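PDB 2P4H: vestitone reductase from Medicago sativa, which catalyses the NADPH-dependent, stereospecific reduction of (3R)-vestitone to the isoflavanol DMI, the penultimate step in making the phytoalexin medicarpin. Local coordinates for residues A[42-47]-A[193-198]; A[120-125]-A[165-170]. One frame throughout, in Å; residues are numbered along the deposited sequence.

Contact 1 of 2, residues A[42-47]-A[193-198]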
loop_
_atom_site.group_PDB
_atom_site.type_symbol
_atom_site.label_atom_id
_atom_site.label_comp_id
_atom_site.label_asym_id
_atom_site.label_seq_id
_atom_site.Cartn_x
_atom_site.Cartn_y
_atom_site.Cartn_z
ATOM N N VAL A 42 -4.181 2.849 -20.836
ATOM C CA VAL A 42 -3.863 3.678 -19.680
ATOM C C VAL A 42 -4.691 4.957 -19.681
ATOM O O VAL A 42 -4.306 5.957 -19.075
ATOM C CB VAL A 42 -2.367 4.063 -19.664
ATOM C CG1 VAL A 42 -1.513 2.817 -19.511
ATOM C CG2 VAL A 42 -2.004 4.807 -20.944
ATOM N N SER A 43 -5.832 4.919 -20.360
ATOM C CA SER A 43 -6.705 6.081 -20.441
ATOM C C SER A 43 -7.114 6.617 -19.074
ATOM O O SER A 43 -7.235 7.829 -18.893
ATOM C CB SER A 43 -7.955 5.746 -21.261
ATOM O OG SER A 43 -7.612 5.456 -22.606
ATOM N N PHE A 44 -7.320 5.727 -18.107
ATOM C CA PHE A 44 -7.720 6.170 -16.779
ATOM C C PHE A 44 -6.611 6.977 -16.114
ATOM O O PHE A 44 -6.844 7.661 -15.119
ATOM C CB PHE A 44 -8.142 4.975 -15.910
ATOM C CG PHE A 44 -7.015 4.063 -15.521
ATOM C CD1 PHE A 44 -6.339 4.247 -14.319
ATOM C CD2 PHE A 44 -6.646 3.004 -16.343
ATOM C CE1 PHE A 44 -5.316 3.385 -13.939
ATOM C CE2 PHE A 44 -5.623 2.137 -15.974
ATOM C CZ PHE A 44 -4.956 2.327 -14.767
ATOM N N LEU A 45 -5.407 6.902 -16.676
ATOM C CA LEU A 45 -4.273 7.662 -16.161
ATOM C C LEU A 45 -4.073 8.927 -16.992
ATOM O O LEU A 45 -3.951 10.021 -16.450
ATOM C CB LEU A 45 -2.987 6.827 -16.198
ATOM C CG LEU A 45 -2.815 5.709 -15.166
ATOM C CD1 LEU A 45 -1.470 5.025 -15.381
ATOM C CD2 LEU A 45 -2.899 6.287 -13.756
ATOM N N THR A 46 -4.048 8.773 -18.313
ATOM C CA THR A 46 -3.845 9.913 -19.202
ATOM C C THR A 46 -5.002 10.907 -19.178
ATOM O O THR A 46 -4.847 12.055 -19.597
ATOM C CB THR A 46 -3.597 9.456 -20.661
ATOM O OG1 THR A 46 -4.697 8.660 -21.115
ATOM C CG2 THR A 46 -2.318 8.637 -20.747
ATOM N N ASN A 47 -6.156 10.470 -18.681
ATOM C CA ASN A 47 -7.319 11.345 -18.594
ATOM C C ASN A 47 -7.350 12.093 -17.265
ATOM O O ASN A 47 -8.175 12.984 -17.068
ATOM C CB ASN A 47 -8.615 10.547 -18.765
ATOM C CG ASN A 47 -8.834 10.092 -20.198
ATOM O OD1 ASN A 47 -8.732 10.885 -21.132
ATOM N ND2 ASN A 47 -9.144 8.812 -20.375
ATOM N N ARG A 193 -11.649 5.326 -2.663
ATOM C CA ARG A 193 -12.062 5.363 -4.059
ATOM C C ARG A 193 -10.872 4.825 -4.846
ATOM O O ARG A 193 -9.770 4.709 -4.312
ATOM C CB ARG A 193 -12.355 6.792 -4.523
ATOM C CG ARG A 193 -13.551 7.463 -3.877
ATOM C CD ARG A 193 -13.845 8.784 -4.582
ATOM N NE ARG A 193 -14.129 8.572 -5.999
ATOM C CZ ARG A 193 -15.316 8.215 -6.484
ATOM N NH1 ARG A 193 -16.349 8.036 -5.673
ATOM N NH2 ARG A 193 -15.461 8.014 -7.787
ATOM N N PHE A 194 -11.094 4.494 -6.111
ATOM C CA PHE A 194 -10.025 3.991 -6.962
ATOM C C PHE A 194 -10.296 4.346 -8.415
ATOM O O PHE A 194 -11.447 4.548 -8.806
ATOM C CB PHE A 194 -9.875 2.470 -6.793
ATOM C CG PHE A 194 -11.147 1.691 -7.017
ATOM C CD1 PHE A 194 -11.459 1.174 -8.275
ATOM C CD2 PHE A 194 -12.023 1.453 -5.961
ATOM C CE1 PHE A 194 -12.624 0.430 -8.471
ATOM C CE2 PHE A 194 -13.188 0.712 -6.145
ATOM C CZ PHE A 194 -13.492 0.197 -7.402
ATOM N N VAL A 195 -9.234 4.444 -9.207
ATOM C CA VAL A 195 -9.382 4.769 -10.622
ATOM C C VAL A 195 -8.930 3.629 -11.527
ATOM O O VAL A 195 -9.112 3.692 -12.744
ATOM C CB VAL A 195 -8.597 6.053 -11.008
ATOM C CG1 VAL A 195 -9.181 7.259 -10.283
ATOM C CG2 VAL A 195 -7.117 5.892 -10.683
ATOM N N CYS A 196 -8.346 2.587 -10.938
ATOM C CA CYS A 196 -7.885 1.439 -11.715
ATOM C C CYS A 196 -9.065 0.654 -12.299
ATOM O O CYS A 196 -10.178 0.698 -11.771
ATOM C CB CYS A 196 -6.995 0.533 -10.855
ATOM S SG CYS A 196 -7.690 0.078 -9.260
ATOM N N PRO A 197 -8.830 -0.081 -13.400
ATOM C CA PRO A 197 -9.850 -0.876 -14.091
ATOM C C PRO A 197 -10.492 -2.071 -13.388
ATOM O O PRO A 197 -11.545 -2.539 -13.818
ATOM C CB PRO A 197 -9.145 -1.275 -15.389
ATOM C CG PRO A 197 -7.725 -1.404 -14.963
ATOM C CD PRO A 197 -7.535 -0.175 -14.099
ATOM N N LYS A 198 -9.881 -2.567 -12.319
ATOM C CA LYS A 198 -10.445 -3.706 -11.601
ATOM C C LYS A 198 -10.658 -3.389 -10.127
ATOM O O LYS A 198 -9.987 -2.521 -9.570
ATOM C CB LYS A 198 -9.524 -4.924 -11.719
ATOM C CG LYS A 198 -9.353 -5.451 -13.133
ATOM C CD LYS A 198 -8.451 -6.675 -13.151
ATOM C CE LYS A 198 -8.297 -7.225 -14.557
ATOM N NZ LYS A 198 -7.415 -8.426 -14.585
#
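The phenyl ring of Phe44 presents one face to the backbone of Cys196 and the ring of Pro197, while the carbonyl oxygen of Val195 meets it obliquely. Pro197 CD sits over that face, displaced toward the rim, and comes closest at Phe44 CE2, 3.5 Å away. Measured to the ring centroid, Pro197 CD is 3.9 Å off, at 25° from the ring normal. A second CH-pi contact is made by Cys196 through its backbone, with CA 4.3 Å from the centroid of the Phe44 ring. The CB of Cys196 turns away from the helix, which leaves CA as the atom that touches the ring. Within the loop, the Cys196 carbonyl oxygen lies in the plane of the Phe194 ring, at its edge. The side chains of Phe44 and Pro197 cross at about a right angle.

Phe44 CD1 lies 3.2 Å from Val195 O and 4.1 Å from Val195 CG2, so Val195 touches the ring with both its main chain and one methyl branch. The first torsion of Phe44 (chi1 69°) sets CG between the backbone N and the carbonyl carbon, and from there the ring reaches out from the helix to the 195-197 backbone. No hydrogen bond crosses between the two segments; the contact is van der Waals and CH-pi in kind.

Ser15 of helix 12-23 touches Phe44, Leu45 and Val195, and Thr10, predicted to bind NADP(+), touches Phe44 and Leu45. The contact thus joins the short helix that follows strand 27-31 to the loop after strand 189-191, beside the glycine-rich GxGxxG turn of a Rossmann-type dinucleotide-binding fold.

Contact 2 of 2, residues A[120-125]-A[165-170]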
loop_
_atom_site.group_PDB
_atom_site.type_symbol
_atom_site.label_atom_id
_atom_site.label_comp_id
_atom_site.label_asym_id
_atom_site.label_seq_id
_atom_site.Cartn_x
_atom_site.Cartn_y
_atom_site.Cartn_z
ATOM N N PHE A 120 13.409 8.065 -1.205
ATOM C CA PHE A 120 12.974 6.853 -1.892
ATOM C C PHE A 120 11.975 6.224 -0.928
ATOM O O PHE A 120 12.331 5.883 0.200
ATOM C CB PHE A 120 14.165 5.909 -2.118
ATOM C CG PHE A 120 13.813 4.637 -2.843
ATOM C CD1 PHE A 120 13.175 3.594 -2.180
ATOM C CD2 PHE A 120 14.121 4.485 -4.194
ATOM C CE1 PHE A 120 12.850 2.416 -2.851
ATOM C CE2 PHE A 120 13.801 3.313 -4.872
ATOM C CZ PHE A 120 13.165 2.275 -4.202
ATOM N N ILE A 121 10.726 6.098 -1.361
ATOM C CA ILE A 121 9.696 5.532 -0.500
ATOM C C ILE A 121 9.221 4.194 -1.040
ATOM O O ILE A 121 8.709 4.094 -2.160
ATOM C CB ILE A 121 8.502 6.496 -0.355
ATOM C CG1 ILE A 121 9.007 7.852 0.144
ATOM C CG2 ILE A 121 7.490 5.930 0.630
ATOM C CD1 ILE A 121 7.912 8.872 0.420
ATOM N N TYR A 122 9.406 3.164 -0.223
ATOM C CA TYR A 122 9.032 1.805 -0.582
ATOM C C TYR A 122 7.744 1.382 0.100
ATOM O O TYR A 122 7.590 1.540 1.310
ATOM C CB TYR A 122 10.145 0.835 -0.184
ATOM C CG TYR A 122 9.870 -0.586 -0.604
ATOM C CD1 TYR A 122 9.921 -0.947 -1.950
ATOM C CD2 TYR A 122 9.522 -1.563 0.331
ATOM C CE1 TYR A 122 9.631 -2.241 -2.362
ATOM C CE2 TYR A 122 9.227 -2.870 -0.077
ATOM C CZ TYR A 122 9.285 -3.193 -1.427
ATOM O OH TYR A 122 8.986 -4.467 -1.856
ATOM N N THR A 123 6.830 0.834 -0.688
ATOM C CA THR A 123 5.552 0.361 -0.183
ATOM C C THR A 123 5.693 -1.035 0.411
ATOM O O THR A 123 6.003 -1.982 -0.314
ATOM C CB THR A 123 4.505 0.302 -1.323
ATOM O OG1 THR A 123 4.175 1.634 -1.741
ATOM C CG2 THR A 123 3.245 -0.413 -0.865
ATOM N N SER A 124 5.493 -1.167 1.721
ATOM C CA SER A 124 5.553 -2.483 2.342
ATOM C C SER A 124 4.144 -2.913 2.735
ATOM O O SER A 124 3.164 -2.303 2.300
ATOM C CB SER A 124 6.492 -2.508 3.551
ATOM O OG SER A 124 6.754 -3.857 3.920
ATOM N N SER A 125 4.042 -3.931 3.584
ATOM C CA SER A 125 2.750 -4.502 3.936
ATOM C C SER A 125 2.664 -5.031 5.361
ATOM O O SER A 125 3.679 -5.358 5.969
ATOM C CB SER A 125 2.477 -5.646 2.952
ATOM O OG SER A 125 1.548 -6.586 3.447
ATOM N N THR A 165 8.341 -9.526 3.359
ATOM C CA THR A 165 9.318 -9.434 4.435
ATOM C C THR A 165 10.742 -9.345 3.888
ATOM O O THR A 165 11.512 -8.465 4.279
ATOM C CB THR A 165 9.201 -10.647 5.384
ATOM O OG1 THR A 165 7.861 -10.724 5.890
ATOM C CG2 THR A 165 10.166 -10.507 6.553
ATOM N N LEU A 166 11.086 -10.255 2.983
ATOM C CA LEU A 166 12.424 -10.258 2.401
ATOM C C LEU A 166 12.687 -8.988 1.600
ATOM O O LEU A 166 13.781 -8.428 1.657
ATOM C CB LEU A 166 12.606 -11.479 1.496
ATOM C CG LEU A 166 12.580 -12.837 2.199
ATOM C CD1 LEU A 166 12.780 -13.943 1.173
ATOM C CD2 LEU A 166 13.668 -12.892 3.258
ATOM N N ALA A 167 11.683 -8.533 0.858
ATOM C CA ALA A 167 11.842 -7.332 0.049
ATOM C C ALA A 167 12.096 -6.093 0.896
ATOM O O ALA A 167 13.015 -5.325 0.617
ATOM C CB ALA A 167 10.618 -7.120 -0.824
ATOM N N GLU A 168 11.294 -5.895 1.938
ATOM C CA GLU A 168 11.481 -4.713 2.770
ATOM C C GLU A 168 12.832 -4.729 3.470
ATOM O O GLU A 168 13.503 -3.699 3.564
ATOM C CB GLU A 168 10.371 -4.573 3.817
ATOM C CG GLU A 168 10.317 -3.148 4.376
ATOM C CD GLU A 168 9.442 -2.987 5.603
ATOM O OE1 GLU A 168 8.563 -3.840 5.847
ATOM O OE2 GLU A 168 9.633 -1.981 6.317
ATOM N N LYS A 169 13.236 -5.896 3.962
ATOM C CA LYS A 169 14.525 -6.000 4.629
ATOM C C LYS A 169 15.648 -5.651 3.661
ATOM O O LYS A 169 16.589 -4.948 4.024
ATOM C CB LYS A 169 14.741 -7.410 5.185
ATOM C CG LYS A 169 13.887 -7.726 6.397
ATOM C CD LYS A 169 14.308 -9.036 7.043
ATOM C CE LYS A 169 13.565 -9.273 8.351
ATOM N NZ LYS A 169 14.053 -10.504 9.036
ATOM N N ALA A 170 15.544 -6.132 2.427
ATOM C CA ALA A 170 16.571 -5.863 1.426
ATOM C C ALA A 170 16.662 -4.370 1.121
ATOM O O ALA A 170 17.757 -3.816 0.995
ATOM C CB ALA A 170 16.278 -6.648 0.154
#
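In the Rossmann fold of this reductase, helix 158-177 packs on the parallel sheet, and here it covers strand 119-125; the axes of 120-125 and 165-170 approach to 8.6 Å, with 143° between their N-to-C directions. Tyr122 and Ser124 point from the strand toward the helix. With CG anti to the backbone N (chi1 -176°), the Tyr122 ring extends to the helix, where its OH lies 3.3 Å from Ala167 CB and its CE2 is 4.1 Å from Glu168 CA. Ala104 of helix 95-111 touches both Tyr122 and Ala167, so two helices share this face of the sheet.

Glu168 is a buried acid whose carboxylate is held at both oxygens: OE2 forms a salt bridge with Arg246 and a hydrogen bond with Thr184 OG1, while OE1 takes the hydroxyl of Ser124. These partners would be expected to favour the ionised form. A leucine in its place would probably leave the Arg246 charge without this mate and the Ser124 hydroxyl without this acceptor. The Ser124 bond is short, OG donating to Glu168 OE1 at 2.6 Å, and arrives from above the carboxylate, 58° out of its plane.

Both contacts belong to the Rossmann-type part of the reductase but lie on opposite sides of the chain's centre, with their centres 25 Å apart and their nearest atoms about 14 Å apart. The residues of contact 2 all lie in the chain between 42-47 and 193-198. Contact 1 is next to the predicted NADP(+) site, the Phe44 side chain about 4 Å from that of Thr10. Contact 2 stands further back: the Ser124 side chain is about 8 Å from that of Tyr160, which probably binds NADP(+), as in relatives. Contact 2 fixes a helix on the central sheet, whereas contact 1 ties a short helix to a loop near the glycine-rich turn.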